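PDB 3WEC: cytochrome P450 from Rhodococcus erythropolis, which hydroxylates the quinoline nitrogen of an aurachin biosynthetic intermediate, probably acting as a heme-dependent monooxygenase of the cytochrome P450 family. Local coordinates for residues E292-E297 with L366-L371; D348-S351 with G355-I358; M265-S270 with R400-L405. All blocks are in the same frame, centred on the assembly; numbering follows the deposited sequence.

Contact 1: residues E292-E297 with L366-L371; sequences EVLRFE and LANSML. With HEM (protoporphyrin IX containing Fe), chain B.
Leu294 and Asn368 mark the nearest backbone approach between two helices, 286-296 and 364-381, with their CA atoms 9.6 Å apart, a gap wide enough that side chains must do all the touching. In the P450 fold these are the K helix, which carries the ExxR motif here as Glu292 and Arg295, and the L helix, which follows the heme-binding cysteine loop. Leu294 bridges the space: its CG stands beside the backbone N and anti to the carbonyl carbon (chi1 -80°), and the two methyls divide the work. CD2 meets Leu371 CD1 at 4.0 Å, the two leucines reaching for each other tip to tip. The other methyl, CD1, lies 3.8 Å from Asn368 OD1, a van der Waals contact between a methyl and an amide oxygen whose hydrogen-bond partner is the Tyr354 hydroxyl of the cysteine loop. CD2 also faces the porphyrin, 4.1 Å from the heme methyl CMB, so one leucine touches both the L helix and the cofactor. Other residues of the same L-helix segment line the heme: Ala367 CB packs 3.6 Å from the vinyl carbon CBB, while the bent end of Met370 and a methyl of Leu366 lie against neighbouring porphyrin substituents. Glu292 and Arg295 of the K helix are turned away to polar partners. Glu292 is shared with Arg346, completing the Glu-Arg-Arg triad familiar from P450s, and Arg295 NH1 is fixed by the carbonyls of Asn332 and Gly339. Arg295 grips the Glu292 carboxylate side-on with two nitrogens, one to each oxygen: NH2 binds OE2 at 2.9 Å, and NE binds OE1 at 2.8 Å, with OE1 near the guanidinium plane but approached 37° out of the carboxylate plane.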
loop_
_atom_site.group_PDB
_atom_site.type_symbol
_atom_site.label_atom_id
_atom_site.label_comp_id
_atom_site.label_asym_id
_atom_site.label_seq_id
_atom_site.Cartn_x
_atom_site.Cartn_y
_atom_site.Cartn_z
ATOM N N GLU A 292 7.175 -11.929 6.474
ATOM C CA GLU A 292 7.980 -12.558 5.428
ATOM C C GLU A 292 7.353 -12.456 4.032
ATOM O O GLU A 292 8.045 -12.098 3.074
ATOM C CB GLU A 292 8.285 -14.027 5.765
ATOM C CG GLU A 292 9.121 -14.743 4.692
ATOM C CD GLU A 292 10.581 -14.264 4.568
ATOM O OE1 GLU A 292 10.980 -13.214 5.120
ATOM O OE2 GLU A 292 11.362 -14.968 3.907
ATOM N N VAL A 293 6.070 -12.786 3.909
ATOM C CA VAL A 293 5.332 -12.504 2.679
ATOM C C VAL A 293 5.596 -11.040 2.287
ATOM O O VAL A 293 6.068 -10.733 1.173
ATOM C CB VAL A 293 3.813 -12.819 2.878
ATOM C CG1 VAL A 293 2.966 -12.403 1.703
ATOM C CG2 VAL A 293 3.610 -14.307 3.167
ATOM N N LEU A 294 5.369 -10.142 3.231
ATOM C CA LEU A 294 5.421 -8.699 2.955
ATOM C C LEU A 294 6.826 -8.296 2.525
ATOM O O LEU A 294 6.978 -7.395 1.666
ATOM C CB LEU A 294 4.967 -7.868 4.167
ATOM C CG LEU A 294 3.479 -7.682 4.466
ATOM C CD1 LEU A 294 3.278 -7.217 5.887
ATOM C CD2 LEU A 294 2.750 -6.717 3.559
ATOM N N ARG A 295 7.826 -8.985 3.094
ATOM C CA ARG A 295 9.229 -8.812 2.698
ATOM C C ARG A 295 9.529 -9.372 1.292
ATOM O O ARG A 295 10.097 -8.667 0.458
ATOM C CB ARG A 295 10.205 -9.422 3.718
ATOM C CG ARG A 295 11.644 -9.040 3.417
ATOM C CD ARG A 295 12.671 -9.946 4.101
ATOM N NE ARG A 295 12.639 -11.362 3.732
ATOM C CZ ARG A 295 13.196 -11.906 2.638
ATOM N NH1 ARG A 295 13.818 -11.165 1.729
ATOM N NH2 ARG A 295 13.140 -13.218 2.453
ATOM N N PHE A 296 9.168 -10.641 1.078
ATOM C CA PHE A 296 9.398 -11.379 -0.180
ATOM C C PHE A 296 8.558 -10.837 -1.329
ATOM O O PHE A 296 9.009 -10.803 -2.461
ATOM C CB PHE A 296 9.074 -12.878 0.027
ATOM C CG PHE A 296 9.584 -13.778 -1.057
ATOM C CD1 PHE A 296 10.932 -14.101 -1.151
ATOM C CD2 PHE A 296 8.703 -14.354 -1.974
ATOM C CE1 PHE A 296 11.397 -14.965 -2.162
ATOM C CE2 PHE A 296 9.168 -15.204 -2.987
ATOM C CZ PHE A 296 10.520 -15.525 -3.070
ATOM N N GLU A 297 7.311 -10.467 -1.058
ATOM C CA GLU A 297 6.461 -9.971 -2.127
ATOM C C GLU A 297 5.665 -8.754 -1.644
ATOM O O GLU A 297 4.472 -8.864 -1.387
ATOM C CB GLU A 297 5.507 -11.063 -2.637
ATOM C CG GLU A 297 6.146 -12.170 -3.482
ATOM C CD GLU A 297 6.373 -11.793 -4.932
ATOM O OE1 GLU A 297 6.223 -10.606 -5.287
ATOM O OE2 GLU A 297 6.746 -12.688 -5.736
ATOM N N LEU A 366 -2.973 -2.691 11.555
ATOM C CA LEU A 366 -4.259 -3.136 11.046
ATOM C C LEU A 366 -4.069 -4.048 9.848
ATOM O O LEU A 366 -4.655 -5.102 9.793
ATOM C CB LEU A 366 -5.146 -1.935 10.609
ATOM C CG LEU A 366 -6.515 -2.236 9.935
ATOM C CD1 LEU A 366 -7.434 -3.073 10.843
ATOM C CD2 LEU A 366 -7.174 -0.904 9.667
ATOM N N ALA A 367 -3.284 -3.619 8.873
ATOM C CA ALA A 367 -2.896 -4.504 7.784
ATOM C C ALA A 367 -2.325 -5.837 8.315
ATOM O O ALA A 367 -2.667 -6.882 7.814
ATOM C CB ALA A 367 -1.907 -3.803 6.835
ATOM N N ASN A 368 -1.452 -5.778 9.310
ATOM C CA ASN A 368 -0.872 -6.991 9.941
ATOM C C ASN A 368 -1.920 -7.876 10.586
ATOM O O ASN A 368 -1.905 -9.098 10.404
ATOM C CB ASN A 368 0.149 -6.614 11.045
ATOM C CG ASN A 368 1.541 -6.340 10.494
ATOM O OD1 ASN A 368 1.786 -6.524 9.323
ATOM N ND2 ASN A 368 2.463 -5.928 11.354
ATOM N N SER A 369 -2.819 -7.255 11.354
ATOM C CA SER A 369 -3.960 -7.971 11.919
ATOM C C SER A 369 -4.778 -8.667 10.842
ATOM O O SER A 369 -5.042 -9.877 10.954
ATOM C CB SER A 369 -4.884 -7.053 12.695
ATOM O OG SER A 369 -6.034 -7.797 13.092
ATOM N N MET A 370 -5.181 -7.908 9.817
ATOM C CA MET A 370 -5.948 -8.476 8.693
ATOM C C MET A 370 -5.237 -9.685 8.076
ATOM O O MET A 370 -5.863 -10.713 7.819
ATOM C CB MET A 370 -6.177 -7.443 7.552
ATOM C CG MET A 370 -7.325 -6.460 7.818
ATOM S SD MET A 370 -7.700 -5.384 6.430
ATOM C CE MET A 370 -6.244 -4.332 6.419
ATOM N N LEU A 371 -3.945 -9.515 7.816
ATOM C CA LEU A 371 -3.162 -10.458 7.070
ATOM C C LEU A 371 -2.935 -11.704 7.908
ATOM O O LEU A 371 -2.984 -12.803 7.373
ATOM C CB LEU A 371 -1.829 -9.811 6.620
ATOM C CG LEU A 371 -1.957 -8.837 5.429
ATOM C CD1 LEU A 371 -0.655 -8.080 5.189
ATOM C CD2 LEU A 371 -2.409 -9.531 4.161
HETATM C CHA HEM B . 1.932 5.078 4.173
HETATM C CHB HEM B . 2.789 0.372 2.827
HETATM C CHC HEM B . -1.585 -0.945 4.625
HETATM C CHD HEM B . -2.506 3.878 5.800
HETATM C C1A HEM B . 2.461 3.849 3.626
HETATM C C2A HEM B . 3.731 3.847 2.828
HETATM C C3A HEM B . 3.955 2.469 2.460
HETATM C C4A HEM B . 2.800 1.778 3.028
HETATM C CMA HEM B . 5.130 1.890 1.637
HETATM C CAA HEM B . 4.721 4.954 2.443
HETATM C CBA HEM B . 5.680 5.007 3.647
HETATM C CGA HEM B . 6.914 5.885 3.357
HETATM O O1A HEM B . 6.880 6.810 2.493
HETATM O O2A HEM B . 7.953 5.687 4.049
HETATM C C1B HEM B . 1.606 -0.393 3.213
HETATM C C2B HEM B . 1.654 -1.846 3.070
HETATM C C3B HEM B . 0.351 -2.188 3.574
HETATM C C4B HEM B . -0.284 -0.932 3.957
HETATM C CMB HEM B . 2.694 -2.771 2.502
HETATM C CAB HEM B . -0.143 -3.588 3.642
HETATM C CBB HEM B . -1.363 -3.856 3.251
HETATM C C1C HEM B . -2.207 0.253 5.146
HETATM C C2C HEM B . -3.589 0.276 5.627
HETATM C C3C HEM B . -3.827 1.699 5.951
HETATM C C4C HEM B . -2.620 2.438 5.638
HETATM C CMC HEM B . -4.493 -0.921 5.726
HETATM C CAC HEM B . -5.073 2.361 6.460
HETATM C CBC HEM B . -6.092 1.679 6.934
HETATM C C1D HEM B . -1.348 4.680 5.382
HETATM C C2D HEM B . -1.279 6.099 5.718
HETATM C C3D HEM B . 0.053 6.495 5.224
HETATM C C4D HEM B . 0.601 5.219 4.734
HETATM C CMD HEM B . -2.366 6.950 6.335
HETATM C CAD HEM B . 0.684 7.858 5.236
HETATM C CBD HEM B . 1.604 7.899 6.479
HETATM C CGD HEM B . 2.299 9.208 6.651
HETATM O O1D HEM B . 2.479 9.602 7.838
HETATM O O2D HEM B . 2.663 9.860 5.618
HETATM N NA HEM B . 1.889 2.532 3.880
HETATM N NB HEM B . 0.501 0.164 3.795
HETATM N NC HEM B . -1.585 1.536 5.202
HETATM N ND HEM B . -0.214 4.142 4.847
HETATM FE FE HEM B . -0.003 2.130 4.289
HETATM O O HOH W 1 -0.823 2.109 1.950
#

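Contact 2: residues D348-S351 with G355-I358; sequences DVSS and GRGI. With HEM (protoporphyrin IX containing Fe), chain B.
Arg356 extends its guanidinium to the backbone of Ser351 and the hydroxyl of Ser350, joining two parts of one irregular stretch of chain. Its NE is 3.2 Å from Ser351 O, which lies oblique to the guanidinium. Ser350 OG sits instead at the edge of that group, close to its plane, 3.5 Å from NH2. Two waters make the clearly defined hydrogen bonds. Water 3, in the guanidinium plane, accepts from Arg356 NH2 at 3.3 Å and from Ser351 N at 3.2 Å. Water 2 donates to both carbonyls, at 2.9 Å from Ser351 O and 3.1 Å from Gly355 O, and so bridges the two backbones through a single water. The arginine chain is positioned by a bend at chi2 (98°) followed by an extended chi3 (178°), which carries the guanidinium out to Ser350 and Ser351. Its outer end is held by helix 52-60, where Asp56 forms a salt bridge with NH1 and the Tyr52 hydroxyl is hydrogen-bonded to NH2. Gly355 and Arg356 belong to the heme-binding signature, which begins at Tyr354 and leads to the axial Cys361. Gly355 adopts a positive phi of 84° and, bearing no side chain, lets its CA lie 3.2 Å from the heme propionate oxygen O2A. Basic residues, Arg305 and His359 among them, gather round the propionates, so the end of the pocket bordered by segment 355-358 is probably strongly polar. The whole arrangement lies in the long connection between helices 328-333 and 364-381, the meander and cysteine loop of a P450, with Val349 and Ser351 resting on helix 286-296 and Ser350 and Arg356 on helix 52-60.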
loop_
_atom_site.group_PDB
_atom_site.type_symbol
_atom_site.label_atom_id
_atom_site.label_comp_id
_atom_site.label_asym_id
_atom_site.label_seq_id
_atom_site.Cartn_x
_atom_site.Cartn_y
_atom_site.Cartn_z
ATOM N N ASP A 348 13.649 -13.082 12.812
ATOM C CA ASP A 348 14.341 -11.893 12.318
ATOM C C ASP A 348 13.303 -10.948 11.687
ATOM O O ASP A 348 12.712 -10.095 12.384
ATOM C CB ASP A 348 15.421 -12.349 11.296
ATOM C CG ASP A 348 16.219 -11.193 10.665
ATOM O OD1 ASP A 348 15.655 -10.129 10.332
ATOM O OD2 ASP A 348 17.433 -11.386 10.453
ATOM N N VAL A 349 13.077 -11.129 10.376
ATOM C CA VAL A 349 12.115 -10.327 9.556
ATOM C C VAL A 349 12.232 -8.787 9.674
ATOM O O VAL A 349 11.365 -8.104 10.242
ATOM C CB VAL A 349 10.638 -10.784 9.700
ATOM C CG1 VAL A 349 9.827 -10.186 8.558
ATOM C CG2 VAL A 349 10.509 -12.308 9.674
ATOM N N SER A 350 13.332 -8.274 9.124
ATOM C CA SER A 350 13.597 -6.852 8.938
ATOM C C SER A 350 13.061 -6.604 7.546
ATOM O O SER A 350 13.303 -7.436 6.635
ATOM C CB SER A 350 15.125 -6.623 8.991
ATOM O OG SER A 350 15.511 -5.307 8.623
ATOM N N SER A 351 12.311 -5.509 7.369
ATOM C CA SER A 351 11.615 -5.250 6.101
ATOM C C SER A 351 11.411 -3.746 5.879
ATOM O O SER A 351 11.223 -2.992 6.848
ATOM C CB SER A 351 10.260 -6.002 6.065
ATOM O OG SER A 351 9.364 -5.498 5.082
ATOM N N GLY A 355 7.808 1.373 4.901
ATOM C CA GLY A 355 8.516 2.640 4.907
ATOM C C GLY A 355 9.226 2.681 6.254
ATOM O O GLY A 355 9.131 1.713 7.012
ATOM N N ARG A 356 9.925 3.770 6.556
ATOM C CA ARG A 356 10.626 3.937 7.847
ATOM C C ARG A 356 10.651 5.427 8.206
ATOM O O ARG A 356 10.674 6.298 7.311
ATOM C CB ARG A 356 12.074 3.407 7.774
ATOM C CG ARG A 356 12.355 2.102 8.546
ATOM C CD ARG A 356 12.300 0.933 7.603
ATOM N NE ARG A 356 12.581 -0.392 8.144
ATOM C CZ ARG A 356 13.784 -0.960 8.113
ATOM N NH1 ARG A 356 14.815 -0.265 7.646
ATOM N NH2 ARG A 356 13.967 -2.199 8.570
ATOM N N GLY A 357 10.620 5.727 9.499
ATOM C CA GLY A 357 10.596 7.094 9.938
ATOM C C GLY A 357 9.203 7.645 10.098
ATOM O O GLY A 357 8.261 6.895 10.410
ATOM N N ILE A 358 9.077 8.962 9.887
ATOM C CA ILE A 358 7.898 9.712 10.319
ATOM C C ILE A 358 6.696 9.300 9.500
ATOM O O ILE A 358 5.604 9.376 10.009
ATOM C CB ILE A 358 8.059 11.267 10.289
ATOM C CG1 ILE A 358 8.615 11.737 8.933
ATOM C CG2 ILE A 358 8.929 11.753 11.473
ATOM C CD1 ILE A 358 8.636 13.227 8.710
HETATM C CHA HEM B . 1.932 5.078 4.173
HETATM C CHB HEM B . 2.789 0.372 2.827
HETATM C CHC HEM B . -1.585 -0.945 4.625
HETATM C CHD HEM B . -2.506 3.878 5.800
HETATM C C1A HEM B . 2.461 3.849 3.626
HETATM C C2A HEM B . 3.731 3.847 2.828
HETATM C C3A HEM B . 3.955 2.469 2.460
HETATM C C4A HEM B . 2.800 1.778 3.028
HETATM C CMA HEM B . 5.130 1.890 1.637
HETATM C CAA HEM B . 4.721 4.954 2.443
HETATM C CBA HEM B . 5.680 5.007 3.647
HETATM C CGA HEM B . 6.914 5.885 3.357
HETATM O O1A HEM B . 6.880 6.810 2.493
HETATM O O2A HEM B . 7.953 5.687 4.049
HETATM C C1B HEM B . 1.606 -0.393 3.213
HETATM C C2B HEM B . 1.654 -1.846 3.070
HETATM C C3B HEM B . 0.351 -2.188 3.574
HETATM C C4B HEM B . -0.284 -0.932 3.957
HETATM C CMB HEM B . 2.694 -2.771 2.502
HETATM C CAB HEM B . -0.143 -3.588 3.642
HETATM C CBB HEM B . -1.363 -3.856 3.251
HETATM C C1C HEM B . -2.207 0.253 5.146
HETATM C C2C HEM B . -3.589 0.276 5.627
HETATM C C3C HEM B . -3.827 1.699 5.951
HETATM C C4C HEM B . -2.620 2.438 5.638
HETATM C CMC HEM B . -4.493 -0.921 5.726
HETATM C CAC HEM B . -5.073 2.361 6.460
HETATM C CBC HEM B . -6.092 1.679 6.934
HETATM C C1D HEM B . -1.348 4.680 5.382
HETATM C C2D HEM B . -1.279 6.099 5.718
HETATM C C3D HEM B . 0.053 6.495 5.224
HETATM C C4D HEM B . 0.601 5.219 4.734
HETATM C CMD HEM B . -2.366 6.950 6.335
HETATM C CAD HEM B . 0.684 7.858 5.236
HETATM C CBD HEM B . 1.604 7.899 6.479
HETATM C CGD HEM B . 2.299 9.208 6.651
HETATM O O1D HEM B . 2.479 9.602 7.838
HETATM O O2D HEM B . 2.663 9.860 5.618
HETATM N NA HEM B . 1.889 2.532 3.880
HETATM N NB HEM B . 0.501 0.164 3.795
HETATM N NC HEM B . -1.585 1.536 5.202
HETATM N ND HEM B . -0.214 4.142 4.847
HETATM FE FE HEM B . -0.003 2.130 4.289
HETATM O O HOH W 2 8.907 -1.335 6.684
HETATM O O HOH W 3 11.762 -4.078 10.148
HETATM O O HOH W 1 -0.823 2.109 1.950
#

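Contact 3: residues M265-S270 with R400-L405; sequences MLITFS and RGPETL
Ile267 is turned toward Pro402 and Leu405 by its first two torsions: CG1 stands beside the backbone N and anti to the carbonyl carbon (chi1 -58°), and an extended chi2 of 164° carries CD1 straight on to the 400-405 loop. From that loop Leu405 reaches back with CG anti to its own N (chi1 -160°), which brings both of its methyls against helix 240-271, the long central helix of the P450 fold. The contacts then sort by atom. Ile267 CD1 meets the outer carbons of the proline ring end-on, nearest to Pro402 CG at 3.8 Å, with CD and CB only slightly farther, so the methyl spans this end of the ring and does not touch one atom alone. One carbon back along the same side chain, CG1 meets Leu405 CD1 at 3.8 Å, the two side chains running at a slant to each other. The second leucine methyl, Leu405 CD2, touches the preceding helix residue at Leu266 CB, 4.0 Å away. Leu266 meets this loop near its root, while its side chain also packs on Leu378 of helix 364-381 and on Ile385 of strand 384-387. Backbone polarity is settled to the sides of this patch: Arg400 O is hydrogen-bonded to Asn264 ND2 on the same long helix, and the backbone of Leu405 pairs with Ala148. Val149 of helix 148-153 packs against both Pro402 and Leu405, extending the cluster, and Val387 joins it from the short sheet formed by strands 384-387 and 407-410. Every touching residue is buried and only carbon atoms meet across the segments, which is consistent with cohesion by van der Waals packing and the hydrophobic effect.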
loop_
_atom_site.group_PDB
_atom_site.type_symbol
_atom_site.label_atom_id
_atom_site.label_comp_id
_atom_site.label_asym_id
_atom_site.label_seq_id
_atom_site.Cartn_x
_atom_site.Cartn_y
_atom_site.Cartn_z
ATOM N N MET A 265 0.391 -13.362 -1.360
ATOM C CA MET A 265 0.528 -14.394 -0.317
ATOM C C MET A 265 0.164 -15.743 -0.887
ATOM O O MET A 265 0.907 -16.728 -0.744
ATOM C CB MET A 265 -0.375 -14.101 0.886
ATOM C CG MET A 265 -0.200 -15.105 2.013
ATOM S SD MET A 265 -1.296 -14.765 3.384
ATOM C CE MET A 265 -0.385 -13.500 4.245
ATOM N N LEU A 266 -0.982 -15.760 -1.554
ATOM C CA LEU A 266 -1.495 -16.924 -2.280
ATOM C C LEU A 266 -0.491 -17.523 -3.308
ATOM O O LEU A 266 -0.114 -18.693 -3.220
ATOM C CB LEU A 266 -2.829 -16.530 -2.930
ATOM C CG LEU A 266 -4.160 -16.872 -2.248
ATOM C CD1 LEU A 266 -4.057 -17.572 -0.876
ATOM C CD2 LEU A 266 -5.128 -15.720 -2.197
ATOM N N ILE A 267 -0.041 -16.685 -4.244
ATOM C CA ILE A 267 0.980 -17.041 -5.232
ATOM C C ILE A 267 2.209 -17.629 -4.545
ATOM O O ILE A 267 2.751 -18.598 -5.009
ATOM C CB ILE A 267 1.405 -15.795 -6.063
ATOM C CG1 ILE A 267 0.190 -15.165 -6.767
ATOM C CG2 ILE A 267 2.533 -16.125 -7.046
ATOM C CD1 ILE A 267 0.390 -13.757 -7.284
ATOM N N THR A 268 2.650 -17.013 -3.446
ATOM C CA THR A 268 3.874 -17.457 -2.738
ATOM C C THR A 268 3.739 -18.814 -2.007
ATOM O O THR A 268 4.627 -19.660 -2.083
ATOM C CB THR A 268 4.356 -16.339 -1.785
ATOM O OG1 THR A 268 4.409 -15.111 -2.495
ATOM C CG2 THR A 268 5.737 -16.624 -1.212
ATOM N N PHE A 269 2.638 -19.049 -1.311
ATOM C CA PHE A 269 2.431 -20.396 -0.746
ATOM C C PHE A 269 2.130 -21.489 -1.790
ATOM O O PHE A 269 2.315 -22.671 -1.514
ATOM C CB PHE A 269 1.388 -20.373 0.381
ATOM C CG PHE A 269 1.875 -19.709 1.644
ATOM C CD1 PHE A 269 3.029 -20.149 2.284
ATOM C CD2 PHE A 269 1.179 -18.660 2.204
ATOM C CE1 PHE A 269 3.481 -19.545 3.444
ATOM C CE2 PHE A 269 1.630 -18.047 3.368
ATOM C CZ PHE A 269 2.777 -18.493 3.990
ATOM N N SER A 270 1.696 -21.100 -2.986
ATOM C CA SER A 270 1.514 -22.017 -4.111
ATOM C C SER A 270 2.891 -22.448 -4.607
ATOM O O SER A 270 3.158 -23.631 -4.855
ATOM C CB SER A 270 0.748 -21.337 -5.251
ATOM O OG SER A 270 0.430 -22.253 -6.299
ATOM N N ARG A 400 2.467 -3.718 -6.990
ATOM C CA ARG A 400 2.544 -5.019 -7.633
ATOM C C ARG A 400 1.645 -6.042 -6.969
ATOM O O ARG A 400 1.670 -6.254 -5.737
ATOM C CB ARG A 400 3.979 -5.520 -7.683
ATOM C CG ARG A 400 4.154 -6.767 -8.547
ATOM C CD ARG A 400 5.620 -7.104 -8.746
ATOM N NE ARG A 400 5.793 -8.299 -9.541
ATOM C CZ ARG A 400 5.940 -9.516 -9.045
ATOM N NH1 ARG A 400 6.113 -10.559 -9.852
ATOM N NH2 ARG A 400 5.931 -9.688 -7.744
ATOM N N GLY A 401 0.806 -6.638 -7.812
ATOM C CA GLY A 401 -0.091 -7.694 -7.376
ATOM C C GLY A 401 -0.856 -8.174 -8.589
ATOM O O GLY A 401 -0.907 -7.479 -9.592
ATOM N N PRO A 402 -1.464 -9.362 -8.492
ATOM C CA PRO A 402 -2.181 -9.976 -9.617
ATOM C C PRO A 402 -3.526 -9.289 -9.960
ATOM O O PRO A 402 -4.248 -8.799 -9.073
ATOM C CB PRO A 402 -2.404 -11.409 -9.117
ATOM C CG PRO A 402 -2.448 -11.262 -7.612
ATOM C CD PRO A 402 -1.347 -10.293 -7.350
ATOM N N GLU A 403 -3.855 -9.299 -11.254
ATOM C CA GLU A 403 -5.105 -8.738 -11.777
ATOM C C GLU A 403 -6.272 -9.708 -11.547
ATOM O O GLU A 403 -7.355 -9.286 -11.178
ATOM C CB GLU A 403 -4.937 -8.394 -13.304
ATOM C CG GLU A 403 -6.201 -8.000 -14.072
ATOM C CD GLU A 403 -5.993 -6.848 -15.055
ATOM O OE1 GLU A 403 -6.088 -7.073 -16.292
ATOM O OE2 GLU A 403 -5.753 -5.700 -14.584
ATOM N N THR A 404 -6.023 -10.988 -11.844
ATOM C CA THR A 404 -6.943 -12.123 -11.692
ATOM C C THR A 404 -6.152 -13.269 -11.027
ATOM O O THR A 404 -4.915 -13.216 -10.955
ATOM C CB THR A 404 -7.558 -12.653 -13.036
ATOM O OG1 THR A 404 -6.562 -13.284 -13.858
ATOM C CG2 THR A 404 -8.334 -11.588 -13.833
ATOM N N LEU A 405 -6.838 -14.305 -10.543
ATOM C CA LEU A 405 -6.133 -15.400 -9.858
ATOM C C LEU A 405 -7.043 -16.615 -9.747
ATOM O O LEU A 405 -8.150 -16.517 -9.198
ATOM C CB LEU A 405 -5.636 -14.929 -8.473
ATOM C CG LEU A 405 -4.502 -15.708 -7.785
ATOM C CD1 LEU A 405 -3.180 -15.641 -8.562
ATOM C CD2 LEU A 405 -4.314 -15.187 -6.369
#

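Overall arrangement
Contact 1 is the hub, its centre 12 Å from that of contact 2 and 13 Å from that of contact 3, whereas contacts 2 and 3 stay about 11 Å apart at their nearest atoms. Arg295 CD packs 3.6 Å from Ser350 O, setting the ExxR helix against the loop of contact 2. On its other flank, Glu297 OE1 forms a salt bridge with Arg400 NH2 at 2.6 Å, and Val293 CG1 lies 3.7 Å from Met265 CA. Contacts 1 and 2 both border the heme, at different substituents; contact 3 stands back, with the Pro402 side chain about 12 Å from it. The bound quinolone is about 10 Å from the Leu294 side chain.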